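Side-chain contacts in geranyltranstransferase (IspA) (Helicobacter pylori, PDB 3LLW), which probably acts as a magnesium-dependent prenyltransferase of isoprenoid biosynthesis, a member of the FPP/GGPP synthase family: residues I193-S196 against L197-L201; E210-K213 against W214-F218. All coordinates share one frame; numbering follows the deposited sequence.

Contact 1 of 2, residues I193-S196 against L197-L201; sequences ISAS and LIMGL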
ATOM      1  N   ILE A 193       1.240   7.494 -14.840  1.00 33.46           N
ATOM      2  CA  ILE A 193       0.551   8.382 -15.790  1.00 29.92           C
ATOM      3  C   ILE A 193      -0.377   7.544 -16.717  1.00 38.08           C
ATOM      4  O   ILE A 193      -1.519   7.931 -16.982  1.00 40.98           O
ATOM      5  CB  ILE A 193       1.616   9.184 -16.588  1.00 29.19           C
ATOM      6  CG1 ILE A 193       2.197  10.309 -15.695  1.00 34.82           C
ATOM      7  CG2 ILE A 193       1.081   9.760 -17.901  1.00 34.90           C
ATOM      8  CD1 ILE A 193       3.296  11.051 -16.362  1.00 32.00           C
ATOM      9  N   SER A 194       0.101   6.395 -17.188  1.00 35.13           N
ATOM     10  CA  SER A 194      -0.762   5.546 -18.033  1.00 45.26           C
ATOM     11  C   SER A 194      -1.838   4.860 -17.178  1.00 43.68           C
ATOM     12  O   SER A 194      -2.967   4.694 -17.632  1.00 51.01           O
ATOM     13  CB  SER A 194       0.054   4.582 -18.917  1.00 35.74           C
ATOM     14  OG  SER A 194      -0.135   3.227 -18.592  1.00 48.70           O
ATOM     15  N   ALA A 195      -1.504   4.542 -15.919  1.00 47.33           N
ATOM     16  CA  ALA A 195      -2.493   4.027 -14.953  1.00 38.53           C
ATOM     17  C   ALA A 195      -3.630   5.001 -14.705  1.00 40.81           C
ATOM     18  O   ALA A 195      -4.801   4.610 -14.843  1.00 36.36           O
ATOM     19  CB  ALA A 195      -1.852   3.599 -13.633  1.00 38.95           C
ATOM     20  N   SER A 196      -3.291   6.252 -14.354  1.00 29.04           N
ATOM     21  CA  SER A 196      -4.268   7.376 -14.291  1.00 32.57           C
ATOM     22  C   SER A 196      -5.257   7.389 -15.485  1.00 38.81           C
ATOM     23  O   SER A 196      -6.470   7.462 -15.294  1.00 40.83           O
ATOM     24  CB  SER A 196      -3.545   8.721 -14.224  1.00 39.13           C
ATOM     25  OG  SER A 196      -2.550   8.736 -13.194  1.00 35.13           O
ATOM     26  N   LEU A 197      -4.736   7.301 -16.702  1.00 41.73           N
ATOM     27  CA  LEU A 197      -5.578   7.302 -17.897  1.00 43.65           C
ATOM     28  C   LEU A 197      -6.534   6.117 -17.964  1.00 36.62           C
ATOM     29  O   LEU A 197      -7.739   6.326 -18.057  1.00 43.86           O
ATOM     30  CB  LEU A 197      -4.734   7.374 -19.166  1.00 45.68           C
ATOM     31  CG  LEU A 197      -4.044   8.708 -19.388  1.00 38.82           C
ATOM     32  CD1 LEU A 197      -2.916   8.520 -20.345  1.00 38.27           C
ATOM     33  CD2 LEU A 197      -4.991   9.752 -19.947  1.00 41.84           C
ATOM     34  N   ILE A 198      -6.016   4.893 -17.835  1.00 41.66           N
ATOM     35  CA  ILE A 198      -6.868   3.672 -17.884  1.00 46.66           C
ATOM     36  C   ILE A 198      -7.780   3.454 -16.663  1.00 47.36           C
ATOM     37  O   ILE A 198      -8.832   2.777 -16.757  1.00 44.54           O
ATOM     38  CB  ILE A 198      -6.070   2.383 -18.218  1.00 49.10           C
ATOM     39  CG1 ILE A 198      -5.019   2.098 -17.138  1.00 57.10           C
ATOM     40  CG2 ILE A 198      -5.441   2.504 -19.609  1.00 43.19           C
ATOM     41  CD1 ILE A 198      -4.249   0.801 -17.306  1.00 51.78           C
ATOM     42  N   MET A 199      -7.394   4.047 -15.534  1.00 37.89           N
ATOM     43  CA  MET A 199      -8.236   4.066 -14.342  1.00 36.32           C
ATOM     44  C   MET A 199      -9.428   4.984 -14.606  1.00 41.60           C
ATOM     45  O   MET A 199     -10.513   4.747 -14.064  1.00 50.25           O
ATOM     46  CB  MET A 199      -7.471   4.490 -13.069  1.00 39.02           C
ATOM     47  CG  MET A 199      -6.596   3.403 -12.374  1.00 36.52           C
ATOM     48  SD  MET A 199      -5.397   4.152 -11.176  1.00 28.03           S
ATOM     49  CE  MET A 199      -6.533   4.326  -9.805  1.00 24.13           C
ATOM     50  N   GLY A 200      -9.235   6.002 -15.454  1.00 36.42           N
ATOM     51  CA  GLY A 200     -10.359   6.791 -16.002  1.00 37.38           C
ATOM     52  C   GLY A 200     -11.368   5.972 -16.826  1.00 39.91           C
ATOM     53  O   GLY A 200     -12.587   6.166 -16.694  1.00 43.11           O
ATOM     54  N   LEU A 201     -10.876   5.073 -17.676  1.00 38.07           N
ATOM     55  CA  LEU A 201     -11.778   4.215 -18.506  1.00 40.22           C
ATOM     56  C   LEU A 201     -12.551   3.227 -17.635  1.00 40.81           C
ATOM     57  O   LEU A 201     -13.772   3.188 -17.667  1.00 51.73           O
ATOM     58  CB  LEU A 201     -11.009   3.471 -19.616  1.00 34.57           C
ATOM     59  CG  LEU A 201     -11.821   2.503 -20.510  1.00 46.90           C
ATOM     60  CD1 LEU A 201     -12.998   3.201 -21.200  1.00 40.04           C
ATOM     61  CD2 LEU A 201     -10.949   1.855 -21.551  1.00 42.27           C
TER

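Contact 2 of 2, residues E210-K213 against W214-F218; sequences ELFK and WLQAF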
ATOM      1  N   GLU A 210     -10.219  -2.138 -27.020  1.00 66.31           N
ATOM      2  CA  GLU A 210      -9.345  -1.426 -27.938  1.00 64.40           C
ATOM      3  C   GLU A 210      -8.903  -0.079 -27.385  1.00 59.92           C
ATOM      4  O   GLU A 210      -7.759   0.327 -27.592  1.00 54.45           O
ATOM      5  CB  GLU A 210     -10.053  -1.193 -29.267  1.00 70.10           C
ATOM      6  CG  GLU A 210      -9.864  -2.287 -30.312  1.00 84.44           C
ATOM      7  CD  GLU A 210      -9.982  -1.749 -31.737  1.00 94.34           C
ATOM      8  OE1 GLU A 210     -10.824  -0.853 -31.986  1.00 91.95           O
ATOM      9  OE2 GLU A 210      -9.222  -2.219 -32.612  1.00100.40           O
ATOM     10  N   LEU A 211      -9.823   0.617 -26.713  1.00 57.59           N
ATOM     11  CA  LEU A 211      -9.540   1.934 -26.133  1.00 52.44           C
ATOM     12  C   LEU A 211      -8.616   1.788 -24.933  1.00 52.85           C
ATOM     13  O   LEU A 211      -7.744   2.634 -24.707  1.00 56.16           O
ATOM     14  CB  LEU A 211     -10.827   2.676 -25.740  1.00 47.53           C
ATOM     15  CG  LEU A 211     -10.655   4.106 -25.206  1.00 40.06           C
ATOM     16  CD1 LEU A 211      -9.958   4.975 -26.240  1.00 40.54           C
ATOM     17  CD2 LEU A 211     -11.983   4.727 -24.793  1.00 42.99           C
ATOM     18  N   PHE A 212      -8.822   0.712 -24.174  1.00 51.61           N
ATOM     19  CA  PHE A 212      -7.950   0.341 -23.077  1.00 50.79           C
ATOM     20  C   PHE A 212      -6.510   0.226 -23.560  1.00 56.59           C
ATOM     21  O   PHE A 212      -5.619   0.917 -23.035  1.00 48.84           O
ATOM     22  CB  PHE A 212      -8.410  -0.968 -22.426  1.00 49.30           C
ATOM     23  CG  PHE A 212      -7.742  -1.259 -21.109  1.00 55.45           C
ATOM     24  CD1 PHE A 212      -8.368  -0.922 -19.912  1.00 58.47           C
ATOM     25  CD2 PHE A 212      -6.483  -1.868 -21.059  1.00 56.99           C
ATOM     26  CE1 PHE A 212      -7.751  -1.185 -18.689  1.00 59.56           C
ATOM     27  CE2 PHE A 212      -5.864  -2.137 -19.840  1.00 57.26           C
ATOM     28  CZ  PHE A 212      -6.499  -1.798 -18.655  1.00 50.67           C
ATOM     29  N   LYS A 213      -6.298  -0.623 -24.565  1.00 53.36           N
ATOM     30  CA  LYS A 213      -4.970  -0.859 -25.119  1.00 58.43           C
ATOM     31  C   LYS A 213      -4.360   0.438 -25.619  1.00 58.91           C
ATOM     32  O   LYS A 213      -3.170   0.724 -25.382  1.00 57.88           O
ATOM     33  CB  LYS A 213      -5.033  -1.884 -26.251  1.00 65.56           C
ATOM     34  CG  LYS A 213      -4.936  -3.336 -25.797  1.00 78.00           C
ATOM     35  CD  LYS A 213      -4.621  -4.243 -26.991  1.00 94.92           C
ATOM     36  CE  LYS A 213      -3.647  -5.371 -26.622  1.00104.42           C
ATOM     37  NZ  LYS A 213      -4.239  -6.395 -25.708  1.00108.52           N
ATOM     38  N   TRP A 214      -5.200   1.226 -26.291  1.00 55.13           N
ATOM     39  CA  TRP A 214      -4.806   2.518 -26.816  1.00 52.60           C
ATOM     40  C   TRP A 214      -4.387   3.494 -25.708  1.00 46.91           C
ATOM     41  O   TRP A 214      -3.329   4.111 -25.818  1.00 48.83           O
ATOM     42  CB  TRP A 214      -5.926   3.121 -27.673  1.00 57.91           C
ATOM     43  CG  TRP A 214      -5.478   4.333 -28.425  1.00 55.13           C
ATOM     44  CD1 TRP A 214      -4.962   4.368 -29.682  1.00 57.28           C
ATOM     45  CD2 TRP A 214      -5.471   5.683 -27.948  1.00 57.84           C
ATOM     46  NE1 TRP A 214      -4.648   5.657 -30.028  1.00 56.85           N
ATOM     47  CE2 TRP A 214      -4.941   6.485 -28.978  1.00 55.61           C
ATOM     48  CE3 TRP A 214      -5.854   6.293 -26.743  1.00 54.99           C
ATOM     49  CZ2 TRP A 214      -4.792   7.862 -28.848  1.00 56.39           C
ATOM     50  CZ3 TRP A 214      -5.703   7.657 -26.610  1.00 57.04           C
ATOM     51  CH2 TRP A 214      -5.178   8.431 -27.660  1.00 60.63           C
ATOM     52  N   LEU A 215      -5.208   3.644 -24.666  1.00 41.83           N
ATOM     53  CA  LEU A 215      -4.890   4.581 -23.567  1.00 47.52           C
ATOM     54  C   LEU A 215      -3.633   4.166 -22.817  1.00 48.78           C
ATOM     55  O   LEU A 215      -2.799   5.017 -22.467  1.00 54.73           O
ATOM     56  CB  LEU A 215      -6.048   4.735 -22.576  1.00 41.20           C
ATOM     57  CG  LEU A 215      -7.214   5.665 -22.906  1.00 47.06           C
ATOM     58  CD1 LEU A 215      -8.274   5.498 -21.855  1.00 43.34           C
ATOM     59  CD2 LEU A 215      -6.792   7.123 -23.018  1.00 44.02           C
ATOM     60  N   GLN A 216      -3.512   2.858 -22.585  1.00 45.95           N
ATOM     61  CA  GLN A 216      -2.345   2.264 -21.962  1.00 52.81           C
ATOM     62  C   GLN A 216      -1.069   2.691 -22.667  1.00 54.41           C
ATOM     63  O   GLN A 216      -0.179   3.259 -22.034  1.00 58.85           O
ATOM     64  CB  GLN A 216      -2.470   0.743 -21.916  1.00 53.33           C
ATOM     65  CG  GLN A 216      -1.408   0.057 -21.071  1.00 59.36           C
ATOM     66  CD  GLN A 216      -1.892  -1.240 -20.449  1.00 65.39           C
ATOM     67  OE1 GLN A 216      -1.666  -1.483 -19.265  1.00 62.35           O
ATOM     68  NE2 GLN A 216      -2.567  -2.078 -21.239  1.00 60.42           N
ATOM     69  N   ALA A 217      -1.012   2.464 -23.975  1.00 52.94           N
ATOM     70  CA  ALA A 217       0.139   2.834 -24.786  1.00 51.62           C
ATOM     71  C   ALA A 217       0.339   4.345 -24.883  1.00 55.54           C
ATOM     72  O   ALA A 217       1.483   4.824 -24.873  1.00 60.21           O
ATOM     73  CB  ALA A 217       0.024   2.228 -26.162  1.00 53.23           C
ATOM     74  N   PHE A 218      -0.764   5.087 -24.970  1.00 51.39           N
ATOM     75  CA  PHE A 218      -0.708   6.531 -25.121  1.00 48.99           C
ATOM     76  C   PHE A 218      -0.036   7.173 -23.914  1.00 54.30           C
ATOM     77  O   PHE A 218       0.859   8.015 -24.070  1.00 45.63           O
ATOM     78  CB  PHE A 218      -2.103   7.116 -25.314  1.00 48.83           C
ATOM     79  CG  PHE A 218      -2.122   8.613 -25.440  1.00 49.89           C
ATOM     80  CD1 PHE A 218      -1.545   9.239 -26.544  1.00 53.95           C
ATOM     81  CD2 PHE A 218      -2.725   9.399 -24.462  1.00 44.97           C
ATOM     82  CE1 PHE A 218      -1.561  10.633 -26.666  1.00 50.71           C
ATOM     83  CE2 PHE A 218      -2.752  10.786 -24.580  1.00 54.38           C
ATOM     84  CZ  PHE A 218      -2.170  11.403 -25.688  1.00 46.43           C
TER

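Contact 1 of 2, residues I193-S196 against L197-L201
Met199 starts out along Ala195, one turn earlier on the buried alpha-helix 178-204 of the mainly helical polyprenyl synthetase fold, and then turns off. Its CG lies beside the backbone N, anti to the carbonyl carbon (chi1 -80°), which lays the start of the chain along the Ala195 carbonyl, with CG 3.3 Å from Ala195 O. The thioether then passes the methyl group, Met199 SD standing 4.3 Å from Ala195 CB, before the bend at chi3 carries CE away. Ile151 of helix 142-156 touches both side chains. Ile198 leaves the helix in another direction: its CG1 branch sits between the backbone N and the carbonyl carbon (chi1 62°) and is wedged against two carbonyls, 3.3 Å from Ser194 O and 3.4 Å from Ala195 O. Leu197 slopes back toward the preceding turn, its CG 3.6 Å from Ile193 O, and meets Val59 of helix 51-63. The buried hydroxyl of Ser196 turns to the helix itself, where OG hydrogen-bonds to Leu192 O. Successive i to i+4 backbone bonds join the turns from Ile193 to Gly200; the shortest runs 2.7 Å from Met199 N to Ala195 O, with the amide nitrogen nearly in line with the C=O bond.

Contact 2 of 2, residues E210-K213 against W214-F218
Trp214 follows Glu210 by one helical turn and joins it through the backbone, Trp214 N donating to Glu210 O over 3.0 Å. Its indole swings away from the preceding turn, yet the six-membered part still meets Leu211, with CE3 4.3 Å from Leu211 CD1. Farther out, Trp214 CH2 lies over a face of the Phe218 ring, 3.8 Å above its plane and offset toward the rim. Leu215 hydrogen-bonds through N to Leu211 O, and the two leucines also touch by their branches, Leu215 CD1 lying 4.3 Å from Leu211 CG. The other methyl of Leu215, CD2, comes to the edge of the indole in its plane. Gln216 reaches back across Phe212: CG is anti to the backbone N (chi1 -170°) and the chain stays extended beyond it, bringing NE2 to 3.6 Å from Phe212 CE2. Amide and phenyl planes are almost perpendicular, 89° apart, and the nitrogen approaches the ring obliquely. Ala217 closes the next turn, its N bonded to Lys213 O at 3.1 Å. The Phe218 ring packs on Leu293 and Leu297 of helix 287-301 and on Val275 and Leu279 of helix 261-279. This stretch of helix 209-236 is amphipathic: Leu211, Leu215 and Phe218 face neighbouring helices, while Glu210, Lys213 and Ala217 are exposed, an arrangement typical of a surface helix in a predominantly alpha-helical prenyltransferase fold.

In the fold
Contacts 1 and 2 belong to consecutive helices, 178-204 and 209-236, and their centres lie about 9 Å apart. The helices pack directly: Ile198 CD1 meets Phe212 CZ at 3.7 Å, Leu201 CD2 approaches Phe212 N to 3.6 Å, and Ser194 CB rests 3.4 Å from Gln216 O. Contact 1 is the more central, about 9 Å from the centre of the chain to its own centre, against about 17 Å for contact 2, which also packs on helices 261-279 and 287-301. Both lie away from Asp94 and Asp100, which bind magnesium in a structure of this protein; no magnesium is bound to this chain. The other subunit touches neither contact.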